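Local coordinates for PpBBE-like 1 D396N (Physcomitrella patens subsp. patens, PDB 6EO5), which oxidises cellobiose as a berberine bridge enzyme-like flavoprotein oxidase with bi-covalently attached FAD, at residues V72-R77 and G93-M99; L175-N179 and W456-F462; Y33-R37 and A47-F53. All blocks are in the same frame, centred on the assembly; numbering follows the deposited sequence.

Contact 1 of 3, residues V72-R77 and G93-M99. With FAD (flavin-adenine dinucleotide), chain C.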
# COMPACT_ATOMS: atom_id res chain seq x y z
N VAL A 72 -4.67 25.55 -11.23
CA VAL A 72 -4.90 24.78 -10.01
C VAL A 72 -3.97 23.57 -10.00
O VAL A 72 -3.41 23.17 -11.02
CB VAL A 72 -6.37 24.32 -9.86
CG1 VAL A 72 -7.26 25.46 -9.41
CG2 VAL A 72 -6.88 23.74 -11.16
N GLY A 73 -3.80 23.00 -8.82
CA GLY A 73 -3.12 21.73 -8.72
C GLY A 73 -4.03 20.58 -9.12
O GLY A 73 -5.25 20.73 -9.21
N ILE A 74 -3.42 19.42 -9.34
CA ILE A 74 -4.15 18.28 -9.87
C ILE A 74 -3.51 17.00 -9.33
O ILE A 74 -2.30 16.80 -9.47
CB ILE A 74 -4.18 18.32 -11.42
CG1 ILE A 74 -5.00 17.17 -11.99
CG2 ILE A 74 -2.77 18.33 -12.01
CD1 ILE A 74 -4.99 17.12 -13.51
N VAL A 75 -4.31 16.16 -8.68
CA VAL A 75 -3.83 14.83 -8.28
C VAL A 75 -4.84 13.77 -8.69
O VAL A 75 -6.06 13.99 -8.58
CB VAL A 75 -3.53 14.73 -6.77
CG1 VAL A 75 -2.43 15.73 -6.35
CG2 VAL A 75 -4.79 14.90 -5.92
N PRO A 76 -4.39 12.63 -9.18
CA PRO A 76 -5.28 11.48 -9.35
C PRO A 76 -5.62 10.84 -8.00
O PRO A 76 -4.87 10.95 -7.03
CB PRO A 76 -4.46 10.53 -10.23
CG PRO A 76 -3.06 10.84 -9.89
CD PRO A 76 -3.01 12.32 -9.61
N ARG A 77 -6.77 10.18 -7.97
CA ARG A 77 -7.19 9.40 -6.82
C ARG A 77 -7.67 8.02 -7.27
O ARG A 77 -8.54 7.90 -8.14
CB ARG A 77 -8.28 10.12 -6.04
CG ARG A 77 -8.77 9.35 -4.84
CD ARG A 77 -10.27 9.43 -4.78
NE ARG A 77 -10.72 10.52 -3.94
CZ ARG A 77 -11.97 10.98 -3.92
NH1 ARG A 77 -12.89 10.48 -4.72
NH2 ARG A 77 -12.29 11.97 -3.10
N GLY A 93 -7.70 23.18 -2.47
CA GLY A 93 -7.89 23.79 -3.77
C GLY A 93 -7.41 23.01 -4.97
O GLY A 93 -7.24 23.60 -6.04
N VAL A 94 -7.21 21.72 -4.85
CA VAL A 94 -6.69 20.93 -5.96
C VAL A 94 -7.86 20.41 -6.79
O VAL A 94 -9.00 20.36 -6.33
CB VAL A 94 -5.80 19.80 -5.41
CG1 VAL A 94 -5.43 18.78 -6.46
CG2 VAL A 94 -4.54 20.40 -4.80
N LEU A 95 -7.59 20.08 -8.05
CA LEU A 95 -8.52 19.30 -8.85
C LEU A 95 -8.22 17.82 -8.62
O LEU A 95 -7.14 17.34 -8.98
CB LEU A 95 -8.41 19.64 -10.33
CG LEU A 95 -9.23 18.77 -11.30
CD1 LEU A 95 -10.72 18.93 -11.05
CD2 LEU A 95 -8.87 19.04 -12.75
N VAL A 96 -9.17 17.11 -8.02
CA VAL A 96 -9.04 15.68 -7.78
C VAL A 96 -9.59 14.93 -8.99
O VAL A 96 -10.77 15.05 -9.31
CB VAL A 96 -9.77 15.24 -6.50
CG1 VAL A 96 -9.73 13.72 -6.37
CG2 VAL A 96 -9.18 15.92 -5.26
N VAL A 97 -8.73 14.16 -9.64
CA VAL A 97 -9.11 13.37 -10.81
C VAL A 97 -9.37 11.95 -10.31
O VAL A 97 -8.49 11.09 -10.30
CB VAL A 97 -8.04 13.42 -11.88
CG1 VAL A 97 -8.50 12.63 -13.12
CG2 VAL A 97 -7.71 14.86 -12.21
N ASP A 98 -10.61 11.69 -9.90
CA ASP A 98 -11.01 10.38 -9.40
C ASP A 98 -11.13 9.40 -10.56
O ASP A 98 -11.96 9.59 -11.46
CB ASP A 98 -12.32 10.50 -8.63
CG ASP A 98 -12.74 9.20 -7.98
OD1 ASP A 98 -12.74 8.14 -8.64
OD2 ASP A 98 -13.09 9.23 -6.78
N MET A 99 -10.31 8.34 -10.55
CA MET A 99 -10.20 7.41 -11.66
C MET A 99 -11.16 6.22 -11.56
O MET A 99 -10.91 5.17 -12.16
CB MET A 99 -8.75 6.91 -11.76
CG MET A 99 -7.78 8.02 -12.09
SD MET A 99 -8.06 8.68 -13.75
CE MET A 99 -7.33 7.38 -14.75
PA FAD C . -4.96 6.89 -3.00
O1A FAD C . -5.11 7.79 -1.79
O2A FAD C . -6.09 7.07 -3.98
O5B FAD C . -3.53 7.03 -3.75
C5B FAD C . -2.33 7.18 -3.02
C4B FAD C . -1.31 7.98 -3.82
O4B FAD C . -1.18 7.45 -5.12
C3B FAD C . -1.73 9.43 -3.98
O3B FAD C . -0.57 10.23 -4.04
C2B FAD C . -2.40 9.44 -5.33
O2B FAD C . -2.38 10.71 -5.92
C1B FAD C . -1.57 8.41 -6.09
N9A FAD C . -2.39 7.83 -7.19
C8A FAD C . -3.63 7.26 -7.07
N7A FAD C . -4.05 6.87 -8.29
C5A FAD C . -3.10 7.20 -9.19
C6A FAD C . -3.03 7.04 -10.56
N6A FAD C . -4.04 6.47 -11.21
N1A FAD C . -1.92 7.47 -11.25
C2A FAD C . -0.89 8.07 -10.56
N3A FAD C . -0.96 8.24 -9.19
C4A FAD C . -2.05 7.81 -8.52
N1 FAD C . -0.37 -1.39 2.03
C2 FAD C . 0.24 -2.61 1.72
O2 FAD C . 1.31 -2.69 1.07
N3 FAD C . -0.38 -3.79 2.13
C4 FAD C . -1.56 -3.75 2.83
O4 FAD C . -2.09 -4.80 3.17
C4X FAD C . -2.16 -2.54 3.14
N5 FAD C . -3.36 -2.51 3.81
C5X FAD C . -4.11 -1.35 3.84
C6 FAD C . -5.39 -1.37 4.39
C7 FAD C . -6.24 -0.26 4.33
C7M FAD C . -7.63 -0.33 4.93
C8 FAD C . -5.73 0.94 3.80
C8M FAD C . -6.56 2.22 3.82
C9 FAD C . -4.41 0.97 3.33
C9A FAD C . -3.58 -0.17 3.32
N10 FAD C . -2.25 -0.16 2.90
C10 FAD C . -1.58 -1.35 2.70
C1' FAD C . -1.60 1.08 2.37
C2' FAD C . -1.87 1.18 0.87
O2' FAD C . -1.03 0.34 0.11
C3' FAD C . -1.65 2.61 0.44
O3' FAD C . -2.54 3.39 1.19
C4' FAD C . -1.89 2.75 -1.06
O4' FAD C . -1.06 3.77 -1.56
C5' FAD C . -3.37 3.03 -1.35
O5' FAD C . -3.63 3.30 -2.71
P FAD C . -5.04 3.99 -3.09
O1P FAD C . -5.18 4.05 -4.60
O2P FAD C . -6.23 3.35 -2.43
O3P FAD C . -4.93 5.42 -2.35

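Contact 2 of 3, residues L175-N179 and W456-F462. With NAG (2-acetamido-2-deoxy-beta-D-glucopyranose), chain D.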
# COMPACT_ATOMS: atom_id res chain seq x y z
N LEU A 175 -0.01 6.13 -19.00
CA LEU A 175 -0.39 7.31 -18.25
C LEU A 175 -0.53 8.51 -19.19
O LEU A 175 -0.01 8.52 -20.30
CB LEU A 175 0.62 7.63 -17.13
CG LEU A 175 2.06 7.93 -17.53
CD1 LEU A 175 2.29 9.44 -17.63
CD2 LEU A 175 3.01 7.30 -16.53
N VAL A 176 -1.26 9.51 -18.71
CA VAL A 176 -1.36 10.82 -19.34
C VAL A 176 -0.33 11.72 -18.68
O VAL A 176 -0.42 12.00 -17.48
CB VAL A 176 -2.78 11.39 -19.18
CG1 VAL A 176 -2.87 12.81 -19.72
CG2 VAL A 176 -3.79 10.48 -19.87
N ALA A 177 0.66 12.17 -19.46
CA ALA A 177 1.77 12.95 -18.92
C ALA A 177 1.38 14.43 -18.75
O ALA A 177 0.25 14.85 -19.01
CB ALA A 177 3.00 12.81 -19.81
N ALA A 178 2.34 15.23 -18.26
CA ALA A 178 2.03 16.62 -17.93
C ALA A 178 1.73 17.44 -19.17
O ALA A 178 0.88 18.34 -19.13
CB ALA A 178 3.19 17.24 -17.15
N ASN A 179 2.41 17.16 -20.28
CA ASN A 179 2.14 17.89 -21.51
C ASN A 179 0.94 17.33 -22.28
O ASN A 179 0.64 17.84 -23.37
CB ASN A 179 3.41 17.96 -22.40
CG ASN A 179 3.78 16.62 -23.05
OD1 ASN A 179 3.04 15.64 -22.97
ND2 ASN A 179 4.95 16.59 -23.71
N TRP A 456 9.97 14.66 -17.29
CA TRP A 456 8.58 14.35 -17.61
C TRP A 456 7.57 15.35 -17.06
O TRP A 456 6.40 15.27 -17.43
CB TRP A 456 8.22 12.94 -17.11
CG TRP A 456 8.84 11.85 -17.91
CD1 TRP A 456 9.99 11.17 -17.62
CD2 TRP A 456 8.36 11.31 -19.15
NE1 TRP A 456 10.26 10.24 -18.60
CE2 TRP A 456 9.27 10.30 -19.55
CE3 TRP A 456 7.25 11.58 -19.96
CZ2 TRP A 456 9.09 9.55 -20.72
CZ3 TRP A 456 7.07 10.84 -21.12
CH2 TRP A 456 8.00 9.84 -21.49
N ASP A 457 7.99 16.28 -16.21
CA ASP A 457 7.09 17.32 -15.70
C ASP A 457 7.93 18.52 -15.26
O ASP A 457 8.01 18.85 -14.07
CB ASP A 457 6.24 16.78 -14.55
CG ASP A 457 5.23 17.80 -14.00
OD1 ASP A 457 4.97 18.83 -14.67
OD2 ASP A 457 4.70 17.57 -12.89
N PRO A 458 8.57 19.20 -16.22
CA PRO A 458 9.48 20.30 -15.84
C PRO A 458 8.77 21.46 -15.17
O PRO A 458 9.40 22.18 -14.38
CB PRO A 458 10.11 20.71 -17.18
CG PRO A 458 9.83 19.58 -18.12
CD PRO A 458 8.52 19.02 -17.67
N GLN A 459 7.48 21.65 -15.45
CA GLN A 459 6.67 22.68 -14.82
C GLN A 459 6.09 22.27 -13.48
O GLN A 459 5.36 23.07 -12.88
CB GLN A 459 5.50 23.09 -15.74
CG GLN A 459 5.85 23.35 -17.18
CD GLN A 459 7.10 24.19 -17.32
OE1 GLN A 459 7.28 25.19 -16.62
NE2 GLN A 459 7.98 23.78 -18.23
N ASN A 460 6.36 21.04 -13.01
CA ASN A 460 5.84 20.56 -11.73
C ASN A 460 4.32 20.66 -11.68
O ASN A 460 3.74 21.08 -10.68
CB ASN A 460 6.49 21.32 -10.57
CG ASN A 460 6.38 20.58 -9.25
OD1 ASN A 460 6.39 19.34 -9.20
ND2 ASN A 460 6.27 21.33 -8.16
N VAL A 461 3.67 20.27 -12.78
CA VAL A 461 2.21 20.27 -12.84
C VAL A 461 1.63 19.38 -11.75
O VAL A 461 0.67 19.75 -11.06
CB VAL A 461 1.73 19.81 -14.23
CG1 VAL A 461 0.21 19.77 -14.27
CG2 VAL A 461 2.29 20.69 -15.32
N PHE A 462 2.19 18.18 -11.60
CA PHE A 462 1.75 17.17 -10.64
C PHE A 462 2.64 17.23 -9.40
O PHE A 462 3.80 16.81 -9.44
CB PHE A 462 1.81 15.78 -11.26
CG PHE A 462 0.95 15.59 -12.48
CD1 PHE A 462 -0.43 15.66 -12.39
CD2 PHE A 462 1.52 15.28 -13.71
CE1 PHE A 462 -1.23 15.45 -13.51
CE2 PHE A 462 0.72 15.08 -14.84
CZ PHE A 462 -0.65 15.16 -14.73
C1 NAG D . 5.49 15.44 -24.40
C2 NAG D . 5.37 15.54 -25.91
C3 NAG D . 5.77 14.21 -26.55
C4 NAG D . 7.19 13.85 -26.13
C5 NAG D . 7.33 13.85 -24.60
C6 NAG D . 8.76 13.69 -24.14
C7 NAG D . 3.71 17.16 -26.71
C8 NAG D . 4.84 18.16 -26.76
N2 NAG D . 4.02 15.93 -26.31
O3 NAG D . 5.69 14.29 -27.97
O4 NAG D . 7.54 12.57 -26.66
O5 NAG D . 6.86 15.09 -24.04
O6 NAG D . 9.29 14.94 -23.73
O7 NAG D . 2.56 17.47 -27.04

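Contact 3 of 3, residues Y33-R37 and A47-F53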
# COMPACT_ATOMS: atom_id res chain seq x y z
N TYR A 33 -20.17 16.88 -4.38
CA TYR A 33 -18.85 17.25 -3.87
C TYR A 33 -18.69 16.83 -2.42
O TYR A 33 -17.62 16.35 -2.02
CB TYR A 33 -18.67 18.76 -4.04
CG TYR A 33 -17.43 19.39 -3.45
CD1 TYR A 33 -17.40 19.84 -2.13
CD2 TYR A 33 -16.29 19.59 -4.23
CE1 TYR A 33 -16.27 20.45 -1.60
CE2 TYR A 33 -15.15 20.20 -3.70
CZ TYR A 33 -15.15 20.63 -2.39
OH TYR A 33 -14.03 21.24 -1.87
N SER A 34 -19.74 16.99 -1.61
CA SER A 34 -19.65 16.60 -0.21
C SER A 34 -19.37 15.11 -0.05
O SER A 34 -18.47 14.71 0.70
CB SER A 34 -20.94 16.98 0.52
OG SER A 34 -21.05 16.21 1.70
N THR A 35 -20.13 14.25 -0.74
CA THR A 35 -19.87 12.82 -0.60
C THR A 35 -18.58 12.41 -1.30
O THR A 35 -17.99 11.39 -0.93
CB THR A 35 -21.05 11.99 -1.11
OG1 THR A 35 -21.06 12.00 -2.54
CG2 THR A 35 -22.38 12.54 -0.60
N ALA A 36 -18.12 13.17 -2.29
CA ALA A 36 -16.86 12.83 -2.94
C ALA A 36 -15.67 13.06 -2.03
O ALA A 36 -14.59 12.51 -2.28
CB ALA A 36 -16.69 13.64 -4.23
N ARG A 37 -15.83 13.86 -0.96
CA ARG A 37 -14.71 14.14 -0.07
C ARG A 37 -14.31 12.95 0.78
O ARG A 37 -13.29 13.02 1.48
CB ARG A 37 -15.07 15.31 0.84
CG ARG A 37 -15.38 16.56 0.07
CD ARG A 37 -15.72 17.69 1.01
NE ARG A 37 -14.53 18.18 1.69
CZ ARG A 37 -14.49 19.34 2.35
NH1 ARG A 37 -15.57 20.10 2.38
NH2 ARG A 37 -13.37 19.72 2.95
N ALA A 47 -10.20 20.46 1.06
CA ALA A 47 -11.33 20.86 0.23
C ALA A 47 -10.85 21.16 -1.18
O ALA A 47 -10.27 22.23 -1.41
CB ALA A 47 -12.02 22.08 0.82
N PRO A 48 -11.07 20.28 -2.16
CA PRO A 48 -10.55 20.51 -3.51
C PRO A 48 -11.31 21.63 -4.21
O PRO A 48 -12.37 22.07 -3.77
CB PRO A 48 -10.78 19.16 -4.23
CG PRO A 48 -11.07 18.17 -3.16
CD PRO A 48 -11.71 18.95 -2.04
N SER A 49 -10.74 22.09 -5.34
CA SER A 49 -11.49 22.95 -6.26
C SER A 49 -12.66 22.18 -6.86
O SER A 49 -13.78 22.69 -6.92
CB SER A 49 -10.59 23.45 -7.40
OG SER A 49 -9.36 23.95 -6.95
N ALA A 50 -12.41 20.97 -7.32
CA ALA A 50 -13.44 20.18 -7.97
C ALA A 50 -13.01 18.72 -8.04
O ALA A 50 -11.82 18.40 -7.96
CB ALA A 50 -13.76 20.70 -9.37
N PHE A 51 -14.00 17.85 -8.19
CA PHE A 51 -13.80 16.45 -8.54
C PHE A 51 -14.24 16.26 -9.98
O PHE A 51 -15.33 16.69 -10.36
CB PHE A 51 -14.61 15.53 -7.63
CG PHE A 51 -14.21 15.58 -6.18
CD1 PHE A 51 -13.24 14.72 -5.69
CD2 PHE A 51 -14.82 16.48 -5.31
CE1 PHE A 51 -12.88 14.76 -4.36
CE2 PHE A 51 -14.47 16.52 -3.97
CZ PHE A 51 -13.50 15.66 -3.50
N VAL A 52 -13.39 15.62 -10.78
CA VAL A 52 -13.76 15.17 -12.11
C VAL A 52 -13.59 13.66 -12.15
O VAL A 52 -12.65 13.12 -11.56
CB VAL A 52 -12.93 15.87 -13.22
CG1 VAL A 52 -11.44 15.70 -12.99
CG2 VAL A 52 -13.34 15.37 -14.59
N PHE A 53 -14.53 12.97 -12.81
CA PHE A 53 -14.61 11.52 -12.82
C PHE A 53 -14.44 11.03 -14.26
O PHE A 53 -15.43 10.70 -14.92
CB PHE A 53 -15.93 11.04 -12.23
CG PHE A 53 -16.12 11.42 -10.79
CD1 PHE A 53 -16.52 12.70 -10.44
CD2 PHE A 53 -15.90 10.50 -9.78
CE1 PHE A 53 -16.70 13.05 -9.11
CE2 PHE A 53 -16.07 10.85 -8.45
CZ PHE A 53 -16.47 12.13 -8.12

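Contact 1 of 3, residues V72-R77 and G93-M99
Two adjacent parallel strands, 74-77 and 95-98, meet here in the small mixed sheet of the FAD-binding part of the vanillyl-alcohol oxidase (VAO) fold, with 74-77 at the sheet's edge. The backbone ladder is regular: Leu95 N gives a hydrogen bond to Gly73 O (2.7 Å), Val75 N to Leu95 O (3.1 Å), Val97 N to Val75 O (2.9 Å), Arg77 N to Val97 O (3.0 Å) and Met99 N to Arg77 O (3.0 Å). Ile74, Pro76, Leu95 and Val97 share one face, where Ile74 CG1 packs on Val97 CG2 at 3.6 Å and helix 57-70 covers Ile74 and Leu95. The other face carries Val75, Val96, Arg77 and Asp98. There Arg77 NH1 forms a very short salt bridge with Asp98 OD2 (2.4 Å), while Arg77 NH2 is hydrogen-bonded to Ala36 O, so a buried carboxylate and a backbone carbonyl hold the guanidinium. Pro76 O, unused in pairing with 95-98, can thus accept a 2.7 Å hydrogen bond from FAD O2B, a ribose hydroxyl.

Contact 2 of 3, residues L175-N179 and W456-F462
The end of helix 446-456 and the residues that open and follow a type I beta turn, Asp457 to Asn460, pack against the loop that leaves strand 170-176 of the FAD-binding part of the VAO fold, and shape alone joins them: no hydrogen bond crosses. The bump is Ala178, whose CA-to-CB bond points toward residues 456-462. Its methyl enters a hollow bounded by the backbone of Trp456, the carboxylate of Asp457, Val461 and the ring of Phe462; Ala178 CB lies 3.4 Å from Asp457 OD1, 3.8 Å from Trp456 O, 4.0 Å from Val461 CG2 and 4.0 Å from Phe462 CE2. A smaller bump, Ala177 CB, approaches Trp456 CE3 at 4.4 Å, while Ala177 C meets the edge of the Phe462 ring. The indole NE1 is bonded to Asp192. The hollow keeps its form because the Asp457 side chain braces the loop from within, OD1 accepting from Val461 N (2.7 Å) and OD2 from Phe462 N (2.9 Å); OD2 also pairs with Lys453. Helix 57-70 and Ile74 back the Phe462 ring. Past the packed alanines the chain reaches a glycosylation site, where Asn179 ND2 is covalently bound to NAG C1 at 1.4 Å.

Contact 3 of 3, residues Y33-R37 and A47-F53
How a short helix can be seated on a sheet by a few aromatic side chains is illustrated where the end of helix 31-36 lies against residues 47-53. At the start, Ala47 offers its methyl to one face of the Arg37 guanidinium, with Ala47 CB 3.5 Å from Arg37 NH2. Pro48 follows with the polar link of the contact: Tyr33 OH donates to Pro48 O at 2.7 Å, while Tyr33 CZ lies 3.8 Å from Pro48 CD, so the phenol is held at its tip by both a carbonyl and a proline ring. Ser49 and Ala50 turn their CB atoms away from the helix as the chain enters strand 50-53. Phe51 then points back and does most of the packing. Its edge is directed at the face of Tyr33 in an offset edge-to-face pair, centroids 5.4 Å apart and planes at 65°, and its own face receives Ala36 CB in a CH-pi contact, 3.5 Å from the ring centroid. Phe53 again turns toward the helix, its ring edge near Ala36: Phe53 CZ is 4.2 Å from Ala36 CB. Its ring also makes a cation-pi interaction with Arg24. Strand alternation thus gives Phe51 and Phe53 to the helix 31-36 side and Val52 to the other face of the small mixed sheet in the FAD-binding part of the VAO fold.

In the fold
From the N terminus, contact 3 comes first, closing the short loop between helix 31-36 and strand 50-53. After helix 57-70, contact 1 closes the next loop, joining strands 74-77 and 95-98. Contact 2 opens last, bringing the C-terminal 456-462 back to 175-179. The three follow in series, none nested or crossed. Contacts 3 and 1 share one sheet, since strands 50-53 and 95-98 are neighbours in it, and the Arg77 guanidinium of contact 1 ends at Ala36 of contact 3. Contact 1 meets contact 2 where Ile74 packs on Phe462, whereas contacts 2 and 3 do not touch. Together they join helix 31-36, the small mixed sheet and the C-terminal loop after helix 446-456.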